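Local coordinates for fervidolysin (Fervidobacterium pennivorans, PDB 1R6V), which degrades keratin into peptides as a subtilisin-like serine protease, allowing the bacterium to grow on native feathers, at residues Ala251-Ala256 with Tyr275-Ala280; Tyr283-Glu286 with Val290-Val293; Ala392-Lys397 with Trp404-Leu409. The protein carries 1 engineered substitution. One frame throughout, in Å; residues are numbered along the deposited sequence.

Contact 1 of 3, residues Ala251-Ala256 with Tyr275-Ala280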
loop_
_atom_site.group_PDB
_atom_site.type_symbol
_atom_site.label_atom_id
_atom_site.label_comp_id
_atom_site.label_asym_id
_atom_site.label_seq_id
_atom_site.Cartn_x
_atom_site.Cartn_y
_atom_site.Cartn_z
ATOM N N ALA A 251 9.259 -9.751 0.956
ATOM C CA ALA A 251 10.092 -10.850 1.458
ATOM C C ALA A 251 10.986 -10.357 2.592
ATOM O O ALA A 251 11.162 -11.051 3.585
ATOM C CB ALA A 251 10.965 -11.413 0.341
ATOM N N GLY A 252 11.572 -9.169 2.427
ATOM C CA GLY A 252 12.432 -8.619 3.469
ATOM C C GLY A 252 11.676 -8.276 4.749
ATOM O O GLY A 252 12.191 -8.468 5.856
ATOM N N ILE A 253 10.456 -7.765 4.601
ATOM C CA ILE A 253 9.631 -7.406 5.761
ATOM C C ILE A 253 9.208 -8.670 6.488
ATOM O O ILE A 253 9.228 -8.734 7.719
ATOM C CB ILE A 253 8.382 -6.609 5.330
ATOM C CG1 ILE A 253 8.803 -5.174 4.980
ATOM C CG2 ILE A 253 7.312 -6.599 6.443
ATOM C CD1 ILE A 253 7.693 -4.366 4.299
ATOM N N ILE A 254 8.847 -9.684 5.716
ATOM C CA ILE A 254 8.456 -10.960 6.324
ATOM C C ILE A 254 9.663 -11.581 7.054
ATOM O O ILE A 254 9.548 -12.088 8.176
ATOM C CB ILE A 254 7.927 -11.954 5.257
ATOM C CG1 ILE A 254 6.434 -11.716 4.966
ATOM C CG2 ILE A 254 8.025 -13.390 5.809
ATOM C CD1 ILE A 254 6.023 -10.299 4.605
ATOM N N TRP A 255 10.825 -11.552 6.410
ATOM C CA TRP A 255 12.037 -12.095 7.006
ATOM C C TRP A 255 12.335 -11.376 8.327
ATOM O O TRP A 255 12.604 -12.006 9.352
ATOM C CB TRP A 255 13.218 -11.889 6.054
ATOM C CG TRP A 255 14.454 -12.651 6.402
ATOM C CD1 TRP A 255 14.823 -13.891 5.936
ATOM C CD2 TRP A 255 15.516 -12.214 7.264
ATOM N NE1 TRP A 255 16.054 -14.242 6.455
ATOM C CE2 TRP A 255 16.498 -13.234 7.272
ATOM C CE3 TRP A 255 15.733 -11.059 8.035
ATOM C CZ2 TRP A 255 17.682 -13.129 8.022
ATOM C CZ3 TRP A 255 16.915 -10.957 8.784
ATOM C CH2 TRP A 255 17.868 -11.985 8.769
ATOM N N ALA A 256 12.280 -10.047 8.304
ATOM C CA ALA A 256 12.570 -9.266 9.508
ATOM C C ALA A 256 11.604 -9.587 10.644
ATOM O O ALA A 256 12.000 -9.681 11.813
ATOM C CB ALA A 256 12.512 -7.771 9.189
ATOM N N TYR A 275 -1.479 -4.427 -3.074
ATOM C CA TYR A 275 -2.134 -5.341 -2.145
ATOM C C TYR A 275 -1.098 -6.195 -1.452
ATOM O O TYR A 275 -1.273 -6.616 -0.297
ATOM C CB TYR A 275 -3.139 -6.223 -2.865
ATOM C CG TYR A 275 -4.419 -5.483 -3.160
ATOM C CD1 TYR A 275 -4.548 -4.708 -4.306
ATOM C CD2 TYR A 275 -5.499 -5.545 -2.274
ATOM C CE1 TYR A 275 -5.727 -4.015 -4.571
ATOM C CE2 TYR A 275 -6.682 -4.853 -2.532
ATOM C CZ TYR A 275 -6.781 -4.097 -3.688
ATOM O OH TYR A 275 -7.959 -3.454 -3.981
ATOM N N THR A 276 -0.016 -6.480 -2.167
ATOM C CA THR A 276 1.065 -7.265 -1.603
ATOM C C THR A 276 1.747 -6.517 -0.467
ATOM O O THR A 276 1.990 -7.082 0.604
ATOM C CB THR A 276 2.114 -7.603 -2.678
ATOM O OG1 THR A 276 1.502 -8.443 -3.654
ATOM C CG2 THR A 276 3.321 -8.355 -2.069
ATOM N N MET A 277 2.053 -5.241 -0.690
ATOM C CA MET A 277 2.710 -4.471 0.363
ATOM C C MET A 277 1.788 -4.279 1.574
ATOM O O MET A 277 2.256 -4.249 2.718
ATOM C CB MET A 277 3.172 -3.108 -0.163
ATOM C CG MET A 277 4.201 -2.431 0.767
ATOM S SD MET A 277 5.792 -3.358 0.991
ATOM C CE MET A 277 6.349 -3.408 -0.884
ATOM N N LYS A 278 0.489 -4.155 1.312
ATOM C CA LYS A 278 -0.518 -3.986 2.368
ATOM C C LYS A 278 -0.443 -5.241 3.227
ATOM O O LYS A 278 -0.377 -5.186 4.459
ATOM C CB LYS A 278 -1.922 -3.878 1.747
ATOM C CG LYS A 278 -3.091 -3.728 2.739
ATOM C CD LYS A 278 -3.213 -2.299 3.218
ATOM C CE LYS A 278 -4.551 -2.035 3.904
ATOM N NZ LYS A 278 -4.707 -2.742 5.218
ATOM N N GLU A 279 -0.435 -6.384 2.550
ATOM C CA GLU A 279 -0.371 -7.663 3.259
ATOM C C GLU A 279 0.891 -7.802 4.097
ATOM O O GLU A 279 0.863 -8.324 5.210
ATOM C CB GLU A 279 -0.431 -8.837 2.276
ATOM C CG GLU A 279 -1.788 -9.157 1.735
ATOM C CD GLU A 279 -2.775 -9.569 2.822
ATOM O OE1 GLU A 279 -2.598 -10.621 3.468
ATOM O OE2 GLU A 279 -3.736 -8.831 3.018
ATOM N N ALA A 280 2.017 -7.342 3.562
ATOM C CA ALA A 280 3.271 -7.435 4.288
ATOM C C ALA A 280 3.269 -6.524 5.524
ATOM O O ALA A 280 3.732 -6.914 6.600
ATOM C CB ALA A 280 4.416 -7.069 3.369
#

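Contact 2 of 3, residues Tyr283-Glu286 with Val290-Val293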
loop_
_atom_site.group_PDB
_atom_site.type_symbol
_atom_site.label_atom_id
_atom_site.label_comp_id
_atom_site.label_asym_id
_atom_site.label_seq_id
_atom_site.Cartn_x
_atom_site.Cartn_y
_atom_site.Cartn_z
ATOM N N TYR A 283 0.994 -8.021 8.037
ATOM C CA TYR A 283 1.615 -9.221 8.604
ATOM C C TYR A 283 2.537 -8.798 9.749
ATOM O O TYR A 283 2.522 -9.359 10.845
ATOM C CB TYR A 283 2.469 -9.916 7.548
ATOM C CG TYR A 283 3.219 -11.151 8.010
ATOM C CD1 TYR A 283 2.615 -12.407 7.971
ATOM C CD2 TYR A 283 4.559 -11.075 8.411
ATOM C CE1 TYR A 283 3.332 -13.558 8.307
ATOM C CE2 TYR A 283 5.282 -12.214 8.748
ATOM C CZ TYR A 283 4.661 -13.453 8.692
ATOM O OH TYR A 283 5.357 -14.591 9.017
ATOM N N ALA A 284 3.370 -7.801 9.480
ATOM C CA ALA A 284 4.275 -7.349 10.506
ATOM C C ALA A 284 3.499 -6.816 11.727
ATOM O O ALA A 284 3.816 -7.159 12.867
ATOM C CB ALA A 284 5.206 -6.254 9.927
ATOM N N MET A 285 2.490 -5.983 11.498
ATOM C CA MET A 285 1.737 -5.415 12.624
ATOM C C MET A 285 0.967 -6.490 13.408
ATOM O O MET A 285 0.827 -6.395 14.639
ATOM C CB MET A 285 0.802 -4.291 12.136
ATOM C CG MET A 285 1.583 -3.054 11.655
ATOM S SD MET A 285 0.613 -1.542 11.301
ATOM C CE MET A 285 -0.106 -1.930 9.634
ATOM N N GLU A 286 0.498 -7.512 12.702
ATOM C CA GLU A 286 -0.230 -8.605 13.354
ATOM C C GLU A 286 0.718 -9.386 14.256
ATOM O O GLU A 286 0.290 -10.025 15.218
ATOM C CB GLU A 286 -0.875 -9.522 12.305
ATOM C CG GLU A 286 -2.247 -9.027 11.855
ATOM C CD GLU A 286 -2.793 -9.748 10.632
ATOM O OE1 GLU A 286 -2.451 -10.935 10.428
ATOM O OE2 GLU A 286 -3.581 -9.123 9.882
ATOM N N VAL A 290 6.030 -2.578 15.058
ATOM C CA VAL A 290 5.674 -1.182 14.814
ATOM C C VAL A 290 6.338 -0.761 13.518
ATOM O O VAL A 290 7.497 -1.084 13.295
ATOM C CB VAL A 290 6.176 -0.286 15.974
ATOM C CG1 VAL A 290 5.947 1.208 15.655
ATOM C CG2 VAL A 290 5.412 -0.665 17.239
ATOM N N MET A 291 5.598 -0.059 12.663
ATOM C CA MET A 291 6.131 0.375 11.377
ATOM C C MET A 291 6.162 1.900 11.319
ATOM O O MET A 291 5.113 2.523 11.268
ATOM C CB MET A 291 5.261 -0.193 10.243
ATOM C CG MET A 291 5.260 -1.748 10.188
ATOM S SD MET A 291 6.820 -2.620 9.751
ATOM C CE MET A 291 6.425 -3.248 8.032
ATOM N N VAL A 292 7.373 2.463 11.340
ATOM C CA VAL A 292 7.603 3.913 11.294
ATOM C C VAL A 292 7.938 4.259 9.842
ATOM O O VAL A 292 8.832 3.648 9.244
ATOM C CB VAL A 292 8.785 4.305 12.227
ATOM C CG1 VAL A 292 9.032 5.818 12.162
ATOM C CG2 VAL A 292 8.452 3.888 13.689
ATOM N N VAL A 293 7.210 5.210 9.276
ATOM C CA VAL A 293 7.427 5.598 7.878
ATOM C C VAL A 293 7.538 7.102 7.775
ATOM O O VAL A 293 6.736 7.844 8.358
ATOM C CB VAL A 293 6.253 5.146 6.986
ATOM C CG1 VAL A 293 6.541 5.471 5.513
ATOM C CG2 VAL A 293 6.011 3.667 7.182
#

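Contact 3 of 3, residues Ala392-Lys397 with Trp404-Leu409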
loop_
_atom_site.group_PDB
_atom_site.type_symbol
_atom_site.label_atom_id
_atom_site.label_comp_id
_atom_site.label_asym_id
_atom_site.label_seq_id
_atom_site.Cartn_x
_atom_site.Cartn_y
_atom_site.Cartn_z
ATOM N N ALA A 392 11.914 2.031 20.046
ATOM C CA ALA A 392 12.747 0.957 20.574
ATOM C C ALA A 392 12.936 1.079 22.087
ATOM O O ALA A 392 12.908 0.071 22.795
ATOM C CB ALA A 392 14.109 0.940 19.863
ATOM N N VAL A 393 13.145 2.300 22.572
ATOM C CA VAL A 393 13.311 2.524 24.017
ATOM C C VAL A 393 11.991 2.184 24.732
ATOM O O VAL A 393 11.978 1.500 25.763
ATOM C CB VAL A 393 13.760 4.007 24.304
ATOM C CG1 VAL A 393 13.860 4.264 25.824
ATOM C CG2 VAL A 393 15.147 4.244 23.679
ATOM N N LEU A 394 10.870 2.617 24.163
ATOM C CA LEU A 394 9.568 2.328 24.765
ATOM C C LEU A 394 9.258 0.841 24.826
ATOM O O LEU A 394 8.643 0.376 25.791
ATOM C CB LEU A 394 8.442 3.024 23.997
ATOM C CG LEU A 394 8.478 4.558 23.990
ATOM C CD1 LEU A 394 7.366 5.094 23.104
ATOM C CD2 LEU A 394 8.307 5.093 25.422
ATOM N N LEU A 395 9.670 0.093 23.807
ATOM C CA LEU A 395 9.377 -1.338 23.788
ATOM C C LEU A 395 10.127 -2.073 24.881
ATOM O O LEU A 395 9.731 -3.171 25.268
ATOM C CB LEU A 395 9.676 -1.928 22.408
ATOM C CG LEU A 395 8.632 -1.490 21.365
ATOM C CD1 LEU A 395 9.069 -1.940 19.990
ATOM C CD2 LEU A 395 7.252 -2.071 21.725
ATOM N N GLN A 396 11.210 -1.482 25.378
ATOM C CA GLN A 396 11.935 -2.109 26.478
ATOM C C GLN A 396 11.105 -1.939 27.744
ATOM O O GLN A 396 10.943 -2.879 28.531
ATOM C CB GLN A 396 13.297 -1.457 26.718
ATOM C CG GLN A 396 14.001 -2.042 27.946
ATOM C CD GLN A 396 15.326 -1.376 28.230
ATOM O OE1 GLN A 396 15.887 -0.699 27.370
ATOM N NE2 GLN A 396 15.842 -1.571 29.439
ATOM N N LYS A 397 10.574 -0.741 27.946
ATOM C CA LYS A 397 9.789 -0.474 29.143
ATOM C C LYS A 397 8.378 -1.050 29.135
ATOM O O LYS A 397 7.844 -1.396 30.189
ATOM C CB LYS A 397 9.711 1.028 29.414
ATOM C CG LYS A 397 8.930 1.354 30.690
ATOM C CD LYS A 397 9.088 2.800 31.124
ATOM C CE LYS A 397 8.350 3.053 32.445
ATOM N NZ LYS A 397 8.497 4.457 32.920
ATOM N N TRP A 404 -0.786 0.040 18.204
ATOM C CA TRP A 404 -1.588 1.244 18.381
ATOM C C TRP A 404 -1.281 1.924 19.717
ATOM O O TRP A 404 -1.348 3.149 19.827
ATOM C CB TRP A 404 -3.091 0.949 18.265
ATOM C CG TRP A 404 -3.740 0.223 19.429
ATOM C CD1 TRP A 404 -4.093 -1.097 19.476
ATOM C CD2 TRP A 404 -4.205 0.803 20.658
ATOM N NE1 TRP A 404 -4.755 -1.372 20.652
ATOM C CE2 TRP A 404 -4.837 -0.224 21.390
ATOM C CE3 TRP A 404 -4.148 2.092 21.207
ATOM C CZ2 TRP A 404 -5.410 -0.000 22.646
ATOM C CZ3 TRP A 404 -4.713 2.309 22.451
ATOM C CH2 TRP A 404 -5.338 1.269 23.156
ATOM N N GLN A 405 -0.922 1.137 20.727
ATOM C CA GLN A 405 -0.615 1.725 22.023
ATOM C C GLN A 405 0.662 2.549 21.956
ATOM O O GLN A 405 0.764 3.607 22.573
ATOM C CB GLN A 405 -0.473 0.638 23.085
ATOM C CG GLN A 405 -1.767 -0.090 23.400
ATOM C CD GLN A 405 -1.573 -1.161 24.474
ATOM O OE1 GLN A 405 -0.913 -2.171 24.248
ATOM N NE2 GLN A 405 -2.145 -0.933 25.644
ATOM N N ILE A 406 1.643 2.055 21.213
ATOM C CA ILE A 406 2.888 2.794 21.066
ATOM C C ILE A 406 2.605 4.089 20.325
ATOM O O ILE A 406 3.062 5.164 20.739
ATOM C CB ILE A 406 3.948 1.968 20.293
ATOM C CG1 ILE A 406 4.409 0.782 21.155
ATOM C CG2 ILE A 406 5.135 2.883 19.883
ATOM C CD1 ILE A 406 5.141 1.190 22.450
ATOM N N ARG A 407 1.844 4.016 19.226
ATOM C CA ARG A 407 1.559 5.233 18.494
ATOM C C ARG A 407 0.782 6.222 19.357
ATOM O O ARG A 407 1.122 7.399 19.392
ATOM C CB ARG A 407 0.769 4.958 17.211
ATOM C CG ARG A 407 0.470 6.229 16.410
ATOM C CD ARG A 407 -0.203 5.896 15.082
ATOM N NE ARG A 407 -1.445 5.142 15.256
ATOM C CZ ARG A 407 -2.584 5.665 15.697
ATOM N NH1 ARG A 407 -2.652 6.961 16.003
ATOM N NH2 ARG A 407 -3.650 4.888 15.842
ATOM N N LYS A 408 -0.256 5.753 20.052
ATOM C CA LYS A 408 -1.015 6.694 20.873
ATOM C C LYS A 408 -0.192 7.293 21.993
ATOM O O LYS A 408 -0.427 8.432 22.387
ATOM C CB LYS A 408 -2.272 6.037 21.460
ATOM C CG LYS A 408 -3.325 5.646 20.421
ATOM C CD LYS A 408 -3.710 6.799 19.461
ATOM C CE LYS A 408 -4.071 8.081 20.186
ATOM N NZ LYS A 408 -4.469 9.144 19.195
ATOM N N LEU A 409 0.759 6.537 22.528
ATOM C CA LEU A 409 1.594 7.057 23.605
ATOM C C LEU A 409 2.402 8.221 23.052
ATOM O O LEU A 409 2.524 9.272 23.685
ATOM C CB LEU A 409 2.533 5.973 24.134
ATOM C CG LEU A 409 3.499 6.403 25.253
ATOM C CD1 LEU A 409 2.752 7.118 26.411
ATOM C CD2 LEU A 409 4.213 5.173 25.769
#

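Contact 1 of 3, residues Ala251-Ala256 with Tyr275-Ala280
Ile253 lays its CG2 methyl against the backbone of Ala280, where CG2 lies 3.6 Å from Ala280 O, and sends its other branch toward Met277. The two branches part because CG2 stands anti to the backbone N, while CG1 lies beside that N (chi1 -75°) and leads back toward the start of its helix. The extended CG1 arm therefore meets a residue one turn earlier on the partner helix: Ile253 CD1 is 3.9 Å from Met277 SD, with the two side chains crossing at about a right angle. Met277, unbranched and bent at chi2 and chi3, turns its sulfur inward from a backbone position that does not itself face Ile253. Beside this pair, Ile254 curls its CD1 onto the single methyl of Ala280, with CD1 3.8 Å from CB. The smallness of alanine suits this place, since both isoleucines of 251-256 converge on it. The short helical segments run nearly parallel, at 9°, and their axes come no closer than 10.0 Å. They belong to the alpha/beta subtilisin fold, in which two neighbouring helices lie side by side on one face of the central, mostly parallel sheet. Ile253 reaches down to Met264 and His266 of strand 263-269, and Met277 to Trp268 of the same strand; all four touching residues are buried. The outer side of this helix pair carries the propeptide, much as in subtilisin-propeptide complexes: Glu93 accepts a hydrogen bond from Tyr275 N through OE2 and is bonded to Thr276 OG1 through OE1. A carboxylate there meets the N-terminal end of helix 275-286, where the helix dipole would be expected to welcome negative charge. Ile254 also touches Gln61 of the propeptide.

Contact 2 of 3, residues Tyr283-Glu286 with Val290-Val293
The backbone of Met291 is hydrogen-bonded to that of Ile314 in the neighbouring strand, and from this fixed position its side chain reaches across to Ala284 on the helix. On the other edge of the strand, Val290 and Val292 bond to strand 263-269. With the strand's polar groups engaged in the sheet, the helix is met by apolar atoms. Met291 folds over Ala284: its CE methyl is 3.8 Å from Ala284 CB and its SD is 4.0 Å from the same methyl. The bend at chi2 (-67°) turns the sulfur and methyl aside from a straight course, letting an unbranched, flexible chain lie along a small residue. Alanine suits the helix here because its lone methyl leaves room for this approach. Farther toward the helix end, Met285 passes Met291 obliquely, the nearest atoms being Met285 CG and Met291 CG at 4.2 Å, so that methylenes touch rather than sulfurs. Met291 also rests on Ile253 of helix 246-258 and on Met264 and His266, whereas Val290 and Val292 meet helix 380-397 on the opposite face of the sheet. Alternation along the strand thus serves both helical layers. The short link between helix 275-286 and strand 290-294 brings the two together as the closing half of a beta-alpha-beta crossover from strand 263-269, the repeating element of the subtilisin alpha/beta fold.

Contact 3 of 3, residues Ala392-Lys397 with Trp404-Leu409
Apolar packing across the contact centres on Ile406, whose CD1 enters between two consecutive leucines, 4.1 Å from Leu394 CB and 4.0 Å from Leu395 CD2. The long CG1 branch, placed anti to the carbonyl carbon (chi1 -69°), gives isoleucine the reach to do this, and it crosses Leu395 at about a right angle. One turn on, Leu409 offers CD2 to the isobutyl fork of Leu394, lying 4.1 Å from CD1 and from CD2 alike. Branched side chains suit helices spaced this far apart: the segment axes approach to 11.1 Å and make an angle of 118°. In the subtilisin fold this joins the long helix 380-397, whose first turn carries Ser381, the inferred charge-relay serine, to helix 403-413 just after it in sequence. Helix 433-438 adds Ala436 and Leu437 against Leu394. Polar groups work away from the seam. Gln396 OE1 accepts hydrogen bonds from the backbone N atoms of Ser152, Gly153 and Thr154, while Lys397 forms a salt bridge with Glu150. On the far side of 404-409, Arg407 NH1 is shared between Glu411 and Asp494, the latter in the first beta-sandwich domain.

The three contacts run across the catalytic domain through its central sheet. Contacts 1 and 2 share helix 275-286, have centres about 10 Å apart and touch directly, Ile253 CG2 lying 3.8 Å from Met291 CE. Strand 290-294 then passes the packing through the sheet: Val290 CG2 meets Ile406 CB of contact 3 at 4.3 Å, with centres about 13 Å apart. Contacts 1 and 3, on opposite faces, do not touch; their nearest atoms are about 12 Å apart. The side chain of Ile253 is about 11 Å from that of Asp162 of the inferred charge relay, whose Ser381 lies in the first turn of helix 380-397, used by contact 3; the remaining relay position, Ala200, is an engineered substitution here.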